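Long-range contacts in alkaline phosphatase (Thermus thermophilus, PDB 7KWD), which probably hydrolyses phosphate monoesters at alkaline pH as a homodimer, with two zinc ions and one magnesium ion in each active site: residues F44-F49 and G272-A277; Y91-S96 and S316-G321. All coordinates share one frame; numbering follows the deposited sequence.

Overall arrangement
Both contacts gather around one metal cluster near the middle of the subunit, their centres about 9 Å apart. Contact 1 joins the end of strand 40-46 to the start of helix 273-280; contact 2 joins the approach to helix 95-104 to strand 310-325, which runs beside strand 40-46 in the sheet. Along the chain the four segments alternate, contact 1 first. Segments 44-49, 91-96 and 316-321 meet at the zinc ion of chain E, while Asp275 of 272-277 holds the second zinc. Probable hydrogen bonds between Asp275 OD1 and Thr320 OG1 and between Phe49 O and Ser316 OG tie the contacts together, so distant parts of the chain build what is probably a single catalytic centre.

Contact 1. Residues F44-F49 and G272-A277; sequences FVYDGF and GRIDHA. With MG (magnesium ion), chain D; ZN (zinc ion), chain E; ZN (zinc ion), chain F.
Asp47 crosses to the start of the 272-277 segment and carries its charge into the metal cluster. Its CB rests 3.7 Å from Gly272 CA. CG stands anti to the backbone N (chi1 -159°), near both the zinc ion of chain E and the magnesium ion. OD1 binds that zinc at 2.2 Å and lies near Asp275 CB; OD2 binds the magnesium and approaches the same zinc at a longer 2.7 Å. A short side chain with two oxygens suits a bridge between two metals. Water 1, another magnesium ligand, also donates to Gly272 O. Asp275 binds the second zinc ion through OD2 at 2.0 Å, while its OD1 is hydrogen-bonded to Thr320; the two carboxylate planes are turned 46° apart. Between the backbones, Asp275 N makes a weak hydrogen bond to Asp47 O. At Gly48, any CB would clash with Asp275 CA. Ile274 supplies the apolar side, its CD1 3.6 Å from Tyr46 CD2 and its CG2 at the edge of the Phe49 ring. The contact lies where strand 40-46, flanked by strands 265-271 and 310-325, turns toward helix 273-280, with helix 283-306 against Tyr46 and helix 51-65 against Phe49 and Ile274.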
loop_
_atom_site.group_PDB
_atom_site.type_symbol
_atom_site.label_atom_id
_atom_site.label_comp_id
_atom_site.label_asym_id
_atom_site.label_seq_id
_atom_site.Cartn_x
_atom_site.Cartn_y
_atom_site.Cartn_z
ATOM N N PHE A 44 5.822 5.839 18.391
ATOM C CA PHE A 44 6.231 6.716 17.292
ATOM C C PHE A 44 5.190 6.514 16.195
ATOM O O PHE A 44 5.175 5.476 15.521
ATOM C CB PHE A 44 7.652 6.383 16.840
ATOM C CG PHE A 44 8.240 7.377 15.876
ATOM C CD1 PHE A 44 7.573 8.495 15.468
ATOM C CD2 PHE A 44 9.511 7.117 15.317
ATOM C CE1 PHE A 44 8.096 9.371 14.546
ATOM C CE2 PHE A 44 10.074 8.027 14.406
ATOM C CZ PHE A 44 9.359 9.156 14.024
ATOM N N VAL A 45 4.296 7.491 16.048
ATOM C CA VAL A 45 3.243 7.428 15.033
ATOM C C VAL A 45 3.720 8.143 13.776
ATOM O O VAL A 45 4.096 9.317 13.829
ATOM C CB VAL A 45 1.942 8.060 15.533
ATOM C CG1 VAL A 45 0.880 8.000 14.426
ATOM C CG2 VAL A 45 1.487 7.384 16.806
ATOM N N TYR A 46 3.691 7.427 12.648
ATOM C CA TYR A 46 3.840 8.004 11.319
ATOM C C TYR A 46 2.428 8.276 10.793
ATOM O O TYR A 46 1.749 7.384 10.304
ATOM C CB TYR A 46 4.585 7.033 10.409
ATOM C CG TYR A 46 6.100 6.958 10.526
ATOM C CD1 TYR A 46 6.723 6.593 11.715
ATOM C CD2 TYR A 46 6.906 7.152 9.408
ATOM C CE1 TYR A 46 8.093 6.473 11.787
ATOM C CE2 TYR A 46 8.283 7.019 9.468
ATOM C CZ TYR A 46 8.869 6.685 10.657
ATOM O OH TYR A 46 10.238 6.578 10.735
ATOM N N ASP A 47 1.962 9.518 10.901
ATOM C CA ASP A 47 0.592 9.825 10.538
ATOM C C ASP A 47 0.431 9.842 9.020
ATOM O O ASP A 47 1.163 10.540 8.327
ATOM C CB ASP A 47 0.171 11.170 11.126
ATOM C CG ASP A 47 -1.311 11.292 11.220
ATOM O OD1 ASP A 47 -1.939 11.126 10.152
ATOM O OD2 ASP A 47 -1.842 11.502 12.348
ATOM N N GLY A 48 -0.526 9.080 8.512
ATOM C CA GLY A 48 -0.824 9.071 7.085
ATOM C C GLY A 48 0.164 8.336 6.203
ATOM O O GLY A 48 0.099 8.450 4.966
ATOM N N PHE A 49 1.022 7.507 6.799
ATOM C CA PHE A 49 2.161 6.906 6.121
ATOM C C PHE A 49 1.758 5.616 5.427
ATOM O O PHE A 49 1.339 4.654 6.070
ATOM C CB PHE A 49 3.262 6.653 7.151
ATOM C CG PHE A 49 4.528 6.040 6.619
ATOM C CD1 PHE A 49 5.377 6.758 5.794
ATOM C CD2 PHE A 49 4.911 4.740 7.019
ATOM C CE1 PHE A 49 6.577 6.215 5.349
ATOM C CE2 PHE A 49 6.099 4.191 6.570
ATOM C CZ PHE A 49 6.944 4.930 5.753
ATOM N N GLY A 272 3.579 13.956 12.262
ATOM C CA GLY A 272 2.185 14.166 11.948
ATOM C C GLY A 272 1.894 14.811 10.637
ATOM O O GLY A 272 0.711 14.914 10.259
ATOM N N ARG A 273 2.911 15.281 9.910
ATOM C CA ARG A 273 2.653 16.013 8.676
ATOM C C ARG A 273 2.983 15.199 7.434
ATOM O O ARG A 273 2.797 15.689 6.306
ATOM C CB ARG A 273 3.418 17.343 8.675
ATOM C CG ARG A 273 3.118 18.187 9.947
ATOM C CD ARG A 273 3.164 19.707 9.734
ATOM N NE ARG A 273 2.061 20.125 8.866
ATOM C CZ ARG A 273 2.065 21.234 8.140
ATOM N NH1 ARG A 273 3.103 22.065 8.177
ATOM N NH2 ARG A 273 1.020 21.496 7.378
ATOM N N ILE A 274 3.419 13.950 7.606
ATOM C CA ILE A 274 3.383 13.008 6.494
ATOM C C ILE A 274 1.983 12.981 5.906
ATOM O O ILE A 274 1.800 13.117 4.693
ATOM C CB ILE A 274 3.825 11.608 6.953
ATOM C CG1 ILE A 274 5.298 11.627 7.388
ATOM C CG2 ILE A 274 3.537 10.580 5.867
ATOM C CD1 ILE A 274 5.711 10.356 8.162
ATOM N N ASP A 275 0.974 12.810 6.777
ATOM C CA ASP A 275 -0.430 12.881 6.381
ATOM C C ASP A 275 -0.718 14.152 5.592
ATOM O O ASP A 275 -1.247 14.096 4.484
ATOM C CB ASP A 275 -1.302 12.799 7.643
ATOM C CG ASP A 275 -2.767 12.802 7.353
ATOM O OD1 ASP A 275 -3.229 11.862 6.650
ATOM O OD2 ASP A 275 -3.460 13.724 7.854
ATOM N N HIS A 276 -0.307 15.302 6.122
ATOM C CA HIS A 276 -0.642 16.573 5.496
ATOM C C HIS A 276 -0.039 16.679 4.107
ATOM O O HIS A 276 -0.701 17.114 3.162
ATOM C CB HIS A 276 -0.156 17.733 6.363
ATOM C CG HIS A 276 -0.794 17.759 7.711
ATOM N ND1 HIS A 276 -0.396 18.612 8.704
ATOM C CD2 HIS A 276 -1.789 17.009 8.239
ATOM C CE1 HIS A 276 -1.123 18.409 9.788
ATOM N NE2 HIS A 276 -1.978 17.440 9.533
ATOM N N ALA A 277 1.236 16.307 3.966
ATOM C CA ALA A 277 1.847 16.363 2.649
ATOM C C ALA A 277 1.131 15.435 1.697
ATOM O O ALA A 277 0.972 15.749 0.515
ATOM C CB ALA A 277 3.326 15.997 2.728
HETATM MG MG MG D . -1.951 13.257 13.587
HETATM ZN ZN ZN E . -3.890 10.415 10.881
HETATM ZN ZN ZN F . -5.343 13.371 7.316
HETATM O O HOH W 1 -1.415 14.465 11.672
HETATM O O HOH W 2 -2.035 14.718 15.125
HETATM O O HOH W 3 -3.812 13.748 13.247
#

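Contact 2. Residues Y91-S96 and S316-G321. With ZN (zinc ion), chain E.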
loop_
_atom_site.group_PDB
_atom_site.type_symbol
_atom_site.label_atom_id
_atom_site.label_comp_id
_atom_site.label_asym_id
_atom_site.label_seq_id
_atom_site.Cartn_x
_atom_site.Cartn_y
_atom_site.Cartn_z
ATOM N N TYR A 91 -14.919 2.344 6.510
ATOM C CA TYR A 91 -13.692 1.657 6.142
ATOM C C TYR A 91 -12.526 2.586 5.921
ATOM O O TYR A 91 -11.421 2.091 5.722
ATOM C CB TYR A 91 -13.943 0.821 4.908
ATOM C CG TYR A 91 -14.603 -0.418 5.369
ATOM C CD1 TYR A 91 -13.854 -1.385 5.938
ATOM C CD2 TYR A 91 -15.974 -0.578 5.356
ATOM C CE1 TYR A 91 -14.382 -2.472 6.404
ATOM C CE2 TYR A 91 -16.522 -1.714 5.845
ATOM C CZ TYR A 91 -15.692 -2.666 6.369
ATOM O OH TYR A 91 -16.096 -3.884 6.924
ATOM N N VAL A 92 -12.721 3.896 6.013
ATOM C CA VAL A 92 -11.619 4.842 6.006
ATOM C C VAL A 92 -11.713 5.704 7.249
ATOM O O VAL A 92 -12.680 6.466 7.418
ATOM C CB VAL A 92 -11.620 5.710 4.747
ATOM C CG1 VAL A 92 -10.432 6.691 4.774
ATOM C CG2 VAL A 92 -11.616 4.821 3.511
ATOM N N THR A 93 -10.707 5.609 8.104
ATOM C CA THR A 93 -10.728 6.303 9.378
ATOM C C THR A 93 -10.206 7.713 9.181
ATOM O O THR A 93 -9.564 8.021 8.185
ATOM C CB THR A 93 -9.851 5.561 10.388
ATOM O OG1 THR A 93 -10.025 6.061 11.711
ATOM C CG2 THR A 93 -8.402 5.722 9.997
ATOM N N GLU A 94 -10.411 8.557 10.175
ATOM C CA GLU A 94 -9.506 9.709 10.300
ATOM C C GLU A 94 -8.776 9.594 11.638
ATOM O O GLU A 94 -8.851 8.571 12.341
ATOM C CB GLU A 94 -10.246 11.033 10.086
ATOM C CG GLU A 94 -11.521 11.166 10.857
ATOM C CD GLU A 94 -11.256 11.142 12.367
ATOM O OE1 GLU A 94 -11.350 10.039 12.959
ATOM O OE2 GLU A 94 -10.926 12.206 12.960
ATOM N N SER A 95 -8.060 10.662 11.984
ATOM C CA SER A 95 -7.005 10.554 12.982
ATOM C C SER A 95 -7.537 10.336 14.395
ATOM O O SER A 95 -6.894 9.639 15.192
ATOM C CB SER A 95 -6.136 11.800 12.937
ATOM O OG SER A 95 -5.033 11.614 12.108
ATOM N N SER A 96 -8.679 10.949 14.759
ATOM C CA SER A 96 -9.161 10.794 16.140
ATOM C C SER A 96 -9.617 9.366 16.398
ATOM O O SER A 96 -9.264 8.771 17.424
ATOM C CB SER A 96 -10.301 11.770 16.455
ATOM O OG SER A 96 -11.346 11.669 15.518
ATOM N N SER A 316 2.027 3.332 11.777
ATOM C CA SER A 316 1.248 4.298 11.016
ATOM C C SER A 316 -0.205 4.220 11.461
ATOM O O SER A 316 -0.716 3.122 11.736
ATOM C CB SER A 316 1.346 4.015 9.516
ATOM O OG SER A 316 0.401 4.830 8.829
ATOM N N ASP A 317 -0.891 5.378 11.527
ATOM C CA ASP A 317 -2.298 5.338 11.942
ATOM C C ASP A 317 -3.274 5.081 10.802
ATOM O O ASP A 317 -4.403 4.663 11.061
ATOM C CB ASP A 317 -2.692 6.619 12.693
ATOM C CG ASP A 317 -2.710 7.837 11.835
ATOM O OD1 ASP A 317 -2.028 7.905 10.785
ATOM O OD2 ASP A 317 -3.419 8.782 12.240
ATOM N N HIS A 318 -2.863 5.319 9.561
ATOM C CA HIS A 318 -3.609 4.981 8.353
ATOM C C HIS A 318 -2.776 5.493 7.178
ATOM O O HIS A 318 -1.876 6.329 7.349
ATOM C CB HIS A 318 -4.991 5.640 8.289
ATOM C CG HIS A 318 -4.906 7.106 8.497
ATOM N ND1 HIS A 318 -4.518 7.974 7.496
ATOM C CD2 HIS A 318 -5.028 7.846 9.612
ATOM C CE1 HIS A 318 -4.450 9.193 7.980
ATOM N NE2 HIS A 318 -4.773 9.140 9.255
ATOM N N ALA A 319 -3.124 5.024 5.992
ATOM C CA ALA A 319 -2.537 5.518 4.770
ATOM C C ALA A 319 -3.296 6.749 4.278
ATOM O O ALA A 319 -4.489 6.920 4.550
ATOM C CB ALA A 319 -2.559 4.433 3.691
ATOM N N THR A 320 -2.586 7.599 3.529
ATOM C CA THR A 320 -3.186 8.793 2.946
ATOM C C THR A 320 -2.635 9.024 1.550
ATOM O O THR A 320 -1.417 8.957 1.328
ATOM C CB THR A 320 -2.944 10.019 3.826
ATOM O OG1 THR A 320 -3.564 9.777 5.070
ATOM C CG2 THR A 320 -3.550 11.298 3.183
ATOM N N GLY A 321 -3.543 9.326 0.629
ATOM C CA GLY A 321 -3.208 9.567 -0.750
ATOM C C GLY A 321 -3.819 8.517 -1.650
ATOM O O GLY A 321 -5.014 8.578 -1.932
HETATM ZN ZN ZN E . -3.890 10.415 10.881
HETATM O O HOH W 4 -3.840 9.486 14.845
#
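Ser95 and His318 approach one another through the zinc ion of chain E, which also takes Asp317. Ser95 OG binds the metal at 2.1 Å, Asp317 OD2 and His318 NE2 each at 2.2 Å, and Asp47 adds the fourth protein ligand. Serine offers a small oxygen ligand, aspartate a negative one, and histidine a ring nitrogen that reaches in from farther off. Ser95 OG lies at the edge of the imidazole, near its plane, and 3.3 Å from Asp317 OD2, the two oxygens being held together by the metal. Water 4 bridges the segments by donating to Ser95 O and to Asp317 OD2.

In the next shell, His318 ND1 donates to Ala319 O at 3.1 Å, meeting it from above the carbonyl plane; this bond helps fix the ring's rotation and leaves NE2 for zinc. Asp317 OD1 lies 3.2 Å above one face of the His318 ring, toward the rim, and the carboxylate of Asp317 also has a polar partner in Gly48. Thr93 CG2 packs 3.8 Å from His318 CB, while its OG1, anti to the backbone N, donates to Glu94 O on a lone pair. A serine in place of Thr93 would probably open a gap beside His318 CB and that side of the imidazole, which CG2 now fills. Glu94 N-caps helix 95-104: its OE2 accepts from Ser96 N and OG, and it also pairs with Arg159. Ser95 therefore stands in the first turn of a capped helix. This is the alkaline phosphatase arrangement, in which the serine, predicted to form the phosphoserine intermediate, stands at a helix N-terminus and binds a zinc ion also held by Asp47, Asp317 and His318.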